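Long-range contact in probable branched-chain amino acid ABC transporter, amino acid binding protein (PDB 3LKB), which binds valine and probably delivers branched-chain amino acids to an ABC transporter for uptake into the cell: residues A138-P152 and L170-S182. The protein carries 2 engineered substitutions. Sequence-based numbering, arbitrary orientation.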
ATOM      1  N   ALA A 138      14.446  -4.078 -32.941  1.00 14.92           N
ATOM      2  CA  ALA A 138      14.689  -4.282 -34.383  1.00 17.18           C
ATOM      3  C   ALA A 138      16.149  -3.959 -34.744  1.00 18.08           C
ATOM      4  O   ALA A 138      16.711  -4.590 -35.599  1.00 18.51           O
ATOM      5  CB  ALA A 138      13.704  -3.457 -35.248  1.00 15.85           C
ATOM      6  N   ARG A 139      16.759  -2.982 -34.077  1.00 20.11           N
ATOM      7  CA  ARG A 139      18.192  -2.730 -34.259  1.00 21.78           C
ATOM      8  C   ARG A 139      19.027  -3.947 -33.857  1.00 21.51           C
ATOM      9  O   ARG A 139      20.013  -4.236 -34.493  1.00 21.79           O
ATOM     10  CB  ARG A 139      18.628  -1.563 -33.401  1.00 22.50           C
ATOM     11  CG  ARG A 139      18.534  -1.908 -31.813  1.00 27.78           C
ATOM     12  CD  ARG A 139      19.862  -1.932 -30.940  1.00 28.06           C
ATOM     13  NE  ARG A 139      20.224  -0.591 -30.436  1.00 30.82           N
ATOM     14  CZ  ARG A 139      20.505   0.466 -31.218  1.00 29.46           C
ATOM     15  NH1 ARG A 139      20.448   0.334 -32.548  1.00 24.64           N
ATOM     16  NH2 ARG A 139      20.837   1.658 -30.673  1.00 25.34           N
ATOM     17  N   GLU A 140      18.643  -4.637 -32.778  1.00 22.09           N
ATOM     18  CA  GLU A 140      19.382  -5.813 -32.301  1.00 22.01           C
ATOM     19  C   GLU A 140      19.243  -7.008 -33.214  1.00 21.35           C
ATOM     20  O   GLU A 140      20.216  -7.700 -33.441  1.00 20.88           O
ATOM     21  CB  GLU A 140      18.878  -6.276 -30.948  1.00 22.27           C
ATOM     22  CG  GLU A 140      19.512  -5.601 -29.814  1.00 26.26           C
ATOM     23  CD  GLU A 140      19.910  -6.545 -28.682  1.00 29.98           C
ATOM     24  OE1 GLU A 140      20.773  -6.108 -27.887  1.00 33.46           O
ATOM     25  OE2 GLU A 140      19.364  -7.674 -28.556  1.00 29.02           O
ATOM     26  N   LYS A 141      18.021  -7.257 -33.696  1.00 20.88           N
ATOM     27  CA  LYS A 141      17.683  -8.507 -34.345  1.00 20.95           C
ATOM     28  C   LYS A 141      16.485  -8.300 -35.239  1.00 21.42           C
ATOM     29  O   LYS A 141      15.388  -8.032 -34.724  1.00 21.43           O
ATOM     30  CB  LYS A 141      17.319  -9.546 -33.295  1.00 21.21           C
ATOM     31  CG  LYS A 141      16.728 -10.845 -33.873  1.00 22.57           C
ATOM     32  CD  LYS A 141      17.793 -11.936 -33.946  1.00 26.49           C
ATOM     33  CE  LYS A 141      17.322 -13.145 -34.762  1.00 30.55           C
ATOM     34  NZ  LYS A 141      16.261 -13.940 -34.065  1.00 33.62           N
ATOM     35  N   LYS A 142      16.687  -8.401 -36.569  1.00 21.81           N
ATOM     36  CA  LYS A 142      15.599  -8.256 -37.561  1.00 22.09           C
ATOM     37  C   LYS A 142      14.748  -9.472 -37.554  1.00 20.78           C
ATOM     38  O   LYS A 142      15.245 -10.595 -37.362  1.00 20.93           O
ATOM     39  CB  LYS A 142      16.083  -8.033 -38.987  1.00 22.72           C
ATOM     40  CG  LYS A 142      17.511  -8.395 -39.180  1.00 28.89           C
ATOM     41  CD  LYS A 142      18.448  -7.205 -38.866  1.00 37.12           C
ATOM     42  CE  LYS A 142      19.063  -7.215 -37.430  1.00 41.01           C
ATOM     43  NZ  LYS A 142      19.065  -5.829 -36.824  1.00 40.34           N
ATOM     44  N   GLY A 143      13.464  -9.225 -37.758  1.00 19.69           N
ATOM     45  CA  GLY A 143      12.452 -10.258 -37.811  1.00 18.09           C
ATOM     46  C   GLY A 143      12.214 -10.885 -36.454  1.00 17.07           C
ATOM     47  O   GLY A 143      11.646 -11.979 -36.392  1.00 16.29           O
ATOM     48  N   ALA A 144      12.644 -10.204 -35.384  1.00 15.44           N
ATOM     49  CA  ALA A 144      12.551 -10.765 -34.027  1.00 15.48           C
ATOM     50  C   ALA A 144      11.124 -11.094 -33.612  1.00 15.61           C
ATOM     51  O   ALA A 144      10.202 -10.350 -33.892  1.00 15.51           O
ATOM     52  CB  ALA A 144      13.174  -9.848 -33.012  1.00 14.77           C
ATOM     53  N   LYS A 145      10.941 -12.219 -32.940  1.00 15.71           N
ATOM     54  CA  LYS A 145       9.644 -12.541 -32.427  1.00 15.71           C
ATOM     55  C   LYS A 145       9.485 -11.919 -31.057  1.00 14.53           C
ATOM     56  O   LYS A 145      10.297 -12.125 -30.189  1.00 14.60           O
ATOM     57  CB  LYS A 145       9.465 -14.048 -32.316  1.00 17.43           C
ATOM     58  CG  LYS A 145       9.709 -14.877 -33.621  1.00 21.14           C
ATOM     59  CD  LYS A 145       8.463 -15.687 -33.871  1.00 25.59           C
ATOM     60  CE  LYS A 145       8.737 -17.130 -34.171  1.00 28.55           C
ATOM     61  NZ  LYS A 145       8.591 -17.400 -35.634  1.00 32.43           N
ATOM     62  N   VAL A 146       8.405 -11.182 -30.860  1.00 13.80           N
ATOM     63  CA  VAL A 146       8.173 -10.491 -29.608  1.00 12.27           C
ATOM     64  C   VAL A 146       6.779 -10.781 -29.061  1.00 12.16           C
ATOM     65  O   VAL A 146       5.823 -10.967 -29.815  1.00 11.41           O
ATOM     66  CB  VAL A 146       8.496  -8.960 -29.725  1.00 12.60           C
ATOM     67  CG1 VAL A 146       8.824  -8.559 -31.099  1.00 12.39           C
ATOM     68  CG2 VAL A 146       7.455  -7.998 -29.073  1.00 12.15           C
ATOM     69  N   ALA A 147       6.680 -10.821 -27.739  1.00 11.08           N
ATOM     70  CA  ALA A 147       5.418 -11.034 -27.085  1.00 10.92           C
ATOM     71  C   ALA A 147       5.171  -9.814 -26.205  1.00 11.49           C
ATOM     72  O   ALA A 147       6.109  -9.226 -25.646  1.00 13.00           O
ATOM     73  CB  ALA A 147       5.496 -12.260 -26.255  1.00 10.75           C
ATOM     74  N   LEU A 148       3.921  -9.411 -26.094  1.00 11.40           N
ATOM     75  CA  LEU A 148       3.572  -8.356 -25.198  1.00 11.39           C
ATOM     76  C   LEU A 148       2.876  -8.977 -24.004  1.00 11.42           C
ATOM     77  O   LEU A 148       2.019  -9.853 -24.170  1.00 11.79           O
ATOM     78  CB  LEU A 148       2.658  -7.336 -25.883  1.00 12.18           C
ATOM     79  CG  LEU A 148       3.118  -6.650 -27.194  1.00 14.68           C
ATOM     80  CD1 LEU A 148       2.102  -5.551 -27.616  1.00 16.27           C
ATOM     81  CD2 LEU A 148       4.534  -6.072 -27.137  1.00 14.64           C
ATOM     82  N   VAL A 149       3.252  -8.523 -22.802  1.00 10.66           N
ATOM     83  CA  VAL A 149       2.557  -8.855 -21.562  1.00  9.88           C
ATOM     84  C   VAL A 149       2.134  -7.581 -20.812  1.00  8.80           C
ATOM     85  O   VAL A 149       2.951  -6.753 -20.480  1.00  9.26           O
ATOM     86  CB  VAL A 149       3.438  -9.760 -20.635  1.00 10.58           C
ATOM     87  CG1 VAL A 149       2.830  -9.881 -19.243  1.00  9.77           C
ATOM     88  CG2 VAL A 149       3.579 -11.121 -21.228  1.00 10.13           C
ATOM     89  N   VAL A 150       0.874  -7.518 -20.430  1.00  7.95           N
ATOM     90  CA  VAL A 150       0.175  -6.296 -20.230  1.00  7.81           C
ATOM     91  C   VAL A 150      -0.789  -6.428 -19.059  1.00  8.61           C
ATOM     92  O   VAL A 150      -1.362  -7.505 -18.804  1.00  9.05           O
ATOM     93  CB  VAL A 150      -0.538  -6.028 -21.525  1.00  8.25           C
ATOM     94  CG1 VAL A 150      -2.007  -5.829 -21.378  1.00  9.16           C
ATOM     95  CG2 VAL A 150       0.160  -4.990 -22.302  1.00  9.27           C
ATOM     96  N   HIS A 151      -0.916  -5.350 -18.299  1.00  8.06           N
ATOM     97  CA  HIS A 151      -1.789  -5.336 -17.158  1.00  7.97           C
ATOM     98  C   HIS A 151      -3.223  -5.417 -17.679  1.00  8.35           C
ATOM     99  O   HIS A 151      -3.544  -4.857 -18.767  1.00  7.11           O
ATOM    100  CB  HIS A 151      -1.561  -4.027 -16.411  1.00  8.12           C
ATOM    101  CG  HIS A 151      -2.291  -3.931 -15.114  1.00  8.88           C
ATOM    102  ND1 HIS A 151      -3.552  -3.376 -15.012  1.00  6.28           N
ATOM    103  CD2 HIS A 151      -1.952  -4.348 -13.865  1.00  8.18           C
ATOM    104  CE1 HIS A 151      -3.945  -3.441 -13.749  1.00  6.68           C
ATOM    105  NE2 HIS A 151      -2.994  -4.023 -13.036  1.00  7.62           N
ATOM    106  N   PRO A 152      -4.109  -6.097 -16.912  1.00  8.56           N
ATOM    107  CA  PRO A 152      -5.475  -6.308 -17.428  1.00  8.84           C
ATOM    108  C   PRO A 152      -6.299  -5.074 -17.173  1.00  8.94           C
ATOM    109  O   PRO A 152      -7.048  -5.039 -16.237  1.00 10.28           O
ATOM    110  CB  PRO A 152      -6.003  -7.480 -16.580  1.00  7.81           C
ATOM    111  CG  PRO A 152      -4.758  -7.955 -15.723  1.00  8.42           C
ATOM    112  CD  PRO A 152      -3.965  -6.701 -15.571  1.00  8.57           C
ATOM    113  N   LEU A 170       8.501  -2.252 -38.682  1.00 24.28           N
ATOM    114  CA  LEU A 170       9.882  -2.617 -38.363  1.00 22.93           C
ATOM    115  C   LEU A 170      10.220  -4.021 -38.820  1.00 22.25           C
ATOM    116  O   LEU A 170      11.359  -4.446 -38.704  1.00 22.60           O
ATOM    117  CB  LEU A 170      10.091  -2.571 -36.845  1.00 22.20           C
ATOM    118  CG  LEU A 170      10.143  -1.202 -36.192  1.00 22.45           C
ATOM    119  CD1 LEU A 170       9.980  -1.399 -34.718  1.00 18.89           C
ATOM    120  CD2 LEU A 170      11.449  -0.407 -36.535  1.00 22.88           C
ATOM    121  N   GLY A 171       9.215  -4.750 -39.275  1.00 21.56           N
ATOM    122  CA  GLY A 171       9.380  -6.132 -39.664  1.00 21.21           C
ATOM    123  C   GLY A 171       9.489  -7.107 -38.501  1.00 21.61           C
ATOM    124  O   GLY A 171      10.150  -8.146 -38.645  1.00 22.71           O
ATOM    125  N   LEU A 172       8.867  -6.798 -37.354  1.00 20.63           N
ATOM    126  CA  LEU A 172       8.909  -7.697 -36.192  1.00 19.77           C
ATOM    127  C   LEU A 172       7.622  -8.475 -36.133  1.00 20.10           C
ATOM    128  O   LEU A 172       6.613  -8.069 -36.677  1.00 19.88           O
ATOM    129  CB  LEU A 172       9.055  -6.919 -34.892  1.00 19.09           C
ATOM    130  CG  LEU A 172      10.215  -5.928 -34.762  1.00 19.22           C
ATOM    131  CD1 LEU A 172      10.171  -5.260 -33.400  1.00 16.84           C
ATOM    132  CD2 LEU A 172      11.592  -6.548 -35.005  1.00 15.87           C
ATOM    133  N   GLN A 173       7.609  -9.604 -35.455  1.00 20.77           N
ATOM    134  CA  GLN A 173       6.311 -10.192 -35.279  1.00 21.18           C
ATOM    135  C   GLN A 173       5.864 -10.297 -33.836  1.00 20.70           C
ATOM    136  O   GLN A 173       6.538 -10.869 -32.980  1.00 22.04           O
ATOM    137  CB  GLN A 173       6.187 -11.474 -36.055  1.00 21.29           C
ATOM    138  CG  GLN A 173       6.952 -12.622 -35.560  1.00 25.96           C
ATOM    139  CD  GLN A 173       6.644 -13.841 -36.416  1.00 31.15           C
ATOM    140  OE1 GLN A 173       5.793 -14.675 -36.072  1.00 30.40           O
ATOM    141  NE2 GLN A 173       7.300 -13.919 -37.567  1.00 34.26           N
ATOM    142  N   ILE A 174       4.734  -9.680 -33.565  1.00 19.69           N
ATOM    143  CA  ILE A 174       4.099  -9.824 -32.288  1.00 18.97           C
ATOM    144  C   ILE A 174       3.377 -11.140 -32.350  1.00 19.34           C
ATOM    145  O   ILE A 174       2.413 -11.247 -33.105  1.00 19.76           O
ATOM    146  CB  ILE A 174       3.040  -8.732 -32.092  1.00 18.92           C
ATOM    147  CG1 ILE A 174       3.686  -7.352 -32.188  1.00 17.21           C
ATOM    148  CG2 ILE A 174       2.243  -8.956 -30.770  1.00 16.93           C
ATOM    149  CD1 ILE A 174       4.372  -6.883 -30.941  1.00 16.77           C
ATOM    150  N   VAL A 175       3.801 -12.119 -31.569  1.00 19.01           N
ATOM    151  CA  VAL A 175       3.218 -13.454 -31.699  1.00 21.05           C
ATOM    152  C   VAL A 175       2.104 -13.742 -30.657  1.00 22.21           C
ATOM    153  O   VAL A 175       1.226 -14.602 -30.877  1.00 22.64           O
ATOM    154  CB  VAL A 175       4.284 -14.579 -31.691  1.00 20.90           C
ATOM    155  CG1 VAL A 175       5.676 -13.994 -31.700  1.00 23.28           C
ATOM    156  CG2 VAL A 175       4.145 -15.445 -30.477  1.00 21.31           C
ATOM    157  N   ASP A 176       2.136 -13.034 -29.529  1.00 22.49           N
ATOM    158  CA  ASP A 176       1.069 -13.141 -28.564  1.00 22.52           C
ATOM    159  C   ASP A 176       0.974 -11.845 -27.824  1.00 22.28           C
ATOM    160  O   ASP A 176       1.954 -11.082 -27.770  1.00 22.63           O
ATOM    161  CB  ASP A 176       1.360 -14.273 -27.576  1.00 23.38           C
ATOM    162  CG  ASP A 176       0.091 -14.951 -27.070  1.00 24.61           C
ATOM    163  OD1 ASP A 176      -1.002 -14.404 -27.334  1.00 24.37           O
ATOM    164  OD2 ASP A 176       0.196 -16.030 -26.402  1.00 29.45           O
ATOM    165  N   VAL A 177      -0.224 -11.575 -27.320  1.00 21.40           N
ATOM    166  CA  VAL A 177      -0.428 -10.636 -26.251  1.00 20.86           C
ATOM    167  C   VAL A 177      -1.333 -11.189 -25.152  1.00 21.23           C
ATOM    168  O   VAL A 177      -2.486 -11.629 -25.371  1.00 20.87           O
ATOM    169  CB  VAL A 177      -0.735  -9.169 -26.731  1.00 21.67           C
ATOM    170  CG1 VAL A 177      -0.851  -9.054 -28.231  1.00 23.34           C
ATOM    171  CG2 VAL A 177      -1.885  -8.490 -25.991  1.00 20.28           C
ATOM    172  N   GLN A 178      -0.737 -11.200 -23.971  1.00 20.67           N
ATOM    173  CA  GLN A 178      -1.298 -11.738 -22.770  1.00 21.26           C
ATOM    174  C   GLN A 178      -1.468 -10.660 -21.705  1.00 20.37           C
ATOM    175  O   GLN A 178      -0.601  -9.814 -21.503  1.00 19.33           O
ATOM    176  CB  GLN A 178      -0.333 -12.759 -22.175  1.00 21.94           C
ATOM    177  CG  GLN A 178      -0.244 -14.103 -22.870  1.00 27.24           C
ATOM    178  CD  GLN A 178      -1.513 -14.903 -22.775  1.00 30.80           C
ATOM    179  OE1 GLN A 178      -2.075 -15.072 -21.697  1.00 34.50           O
ATOM    180  NE2 GLN A 178      -1.978 -15.396 -23.918  1.00 33.68           N
ATOM    181  N   GLU A 179      -2.526 -10.757 -20.959  1.00 20.41           N
ATOM    182  CA  GLU A 179      -2.833  -9.925 -19.861  1.00 20.09           C
ATOM    183  C   GLU A 179      -2.459 -10.643 -18.576  1.00 19.50           C
ATOM    184  O   GLU A 179      -2.915 -11.690 -18.352  1.00 19.82           O
ATOM    185  CB  GLU A 179      -4.310  -9.527 -19.944  1.00 20.25           C
ATOM    186  CG  GLU A 179      -4.525  -8.265 -20.757  1.00 22.67           C
ATOM    187  CD  GLU A 179      -5.958  -7.927 -21.193  1.00 28.47           C
ATOM    188  OE1 GLU A 179      -6.898  -8.016 -20.424  1.00 31.28           O
ATOM    189  OE2 GLU A 179      -6.149  -7.509 -22.325  1.00 30.05           O
ATOM    190  N   VAL A 180      -1.570 -10.066 -17.786  1.00 18.44           N
ATOM    191  CA  VAL A 180      -1.171 -10.588 -16.488  1.00 17.87           C
ATOM    192  C   VAL A 180      -1.223  -9.520 -15.395  1.00 18.41           C
ATOM    193  O   VAL A 180      -0.583  -8.521 -15.473  1.00 18.63           O
ATOM    194  CB  VAL A 180       0.243 -11.251 -16.512  1.00 20.00           C
ATOM    195  CG1 VAL A 180       0.623 -11.833 -15.234  1.00 20.00           C
ATOM    196  CG2 VAL A 180       0.392 -12.203 -17.598  1.00 20.00           C
ATOM    197  N   GLY A 181      -2.006  -9.779 -14.363  1.00 18.21           N
ATOM    198  CA  GLY A 181      -2.142  -8.902 -13.222  1.00 17.54           C
ATOM    199  C   GLY A 181      -1.400  -9.274 -11.974  1.00 17.01           C
ATOM    200  O   GLY A 181      -0.588 -10.128 -11.991  1.00 16.88           O
ATOM    201  N   SER A 182      -1.686  -8.618 -10.877  1.00 17.03           N
ATOM    202  CA  SER A 182      -0.957  -8.917  -9.663  1.00 18.85           C
ATOM    203  C   SER A 182      -1.469 -10.254  -9.105  1.00 18.19           C
ATOM    204  O   SER A 182      -2.577 -10.671  -9.432  1.00 18.61           O
ATOM    205  CB  SER A 182      -1.130  -7.770  -8.663  1.00 19.31           C
ATOM    206  OG  SER A 182      -2.534  -7.608  -8.412  1.00 23.07           O
TER
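Val146 grips strand 173-179 with both backbone polar atoms: its N donates to Gln173 O at 2.8 Å, almost straight at 177°, and its O accepts Val175 N at 2.9 Å. The parallel pairing begins one step earlier with Gln173 N on Ala144 O and continues through Leu148, whose N and O meet Asp176 O and Gln178 N. Because Leu148 N reaches Asp176 O rather than the carbonyl of Val175, the outer strand carries one extra residue, a beta bulge. Beyond it, Gln178 O takes Val150 N in a bent bond, and Val150 O takes Val180 N at 2.8 Å.

At the helix end, Lys142 NZ curls back onto two carbonyls, Ala138 O in its plane and Arg139 O from above. Leu172 CD2 packs on Ala138 CB at 3.8 Å. Gln173 holds CG between its backbone N and carbonyl carbon (chi1 71°), which lays its extended chain alongside Lys145; Lys145 CD is 3.6 Å from Gln173 OE1, while Lys145 CB meets Val175 CG1. An alanine here in place of Lys145 removes the methylenes beside the Gln173 amide, which would probably be freer to swing. On the other face, Ile174 CD1 wedges between Val146 CG2 and Leu148 CD2. Glu179 CG lies against Val150 CG1 at 3.6 Å, its carboxylate salt-bridged to Arg157.

The arrangement is a beta-alpha-beta crossover of the periplasmic binding protein fold: helix 160-170 links the strands and covers Leu148, Val150, Ile174 and Val177. Helix 188-196 packs on Ala147, Val149, Gln178 and Val180. Strand 173-179 is outermost within the chain, while Ala147 and Val149 pair on the other side of strand 145-150 with strand 201-205.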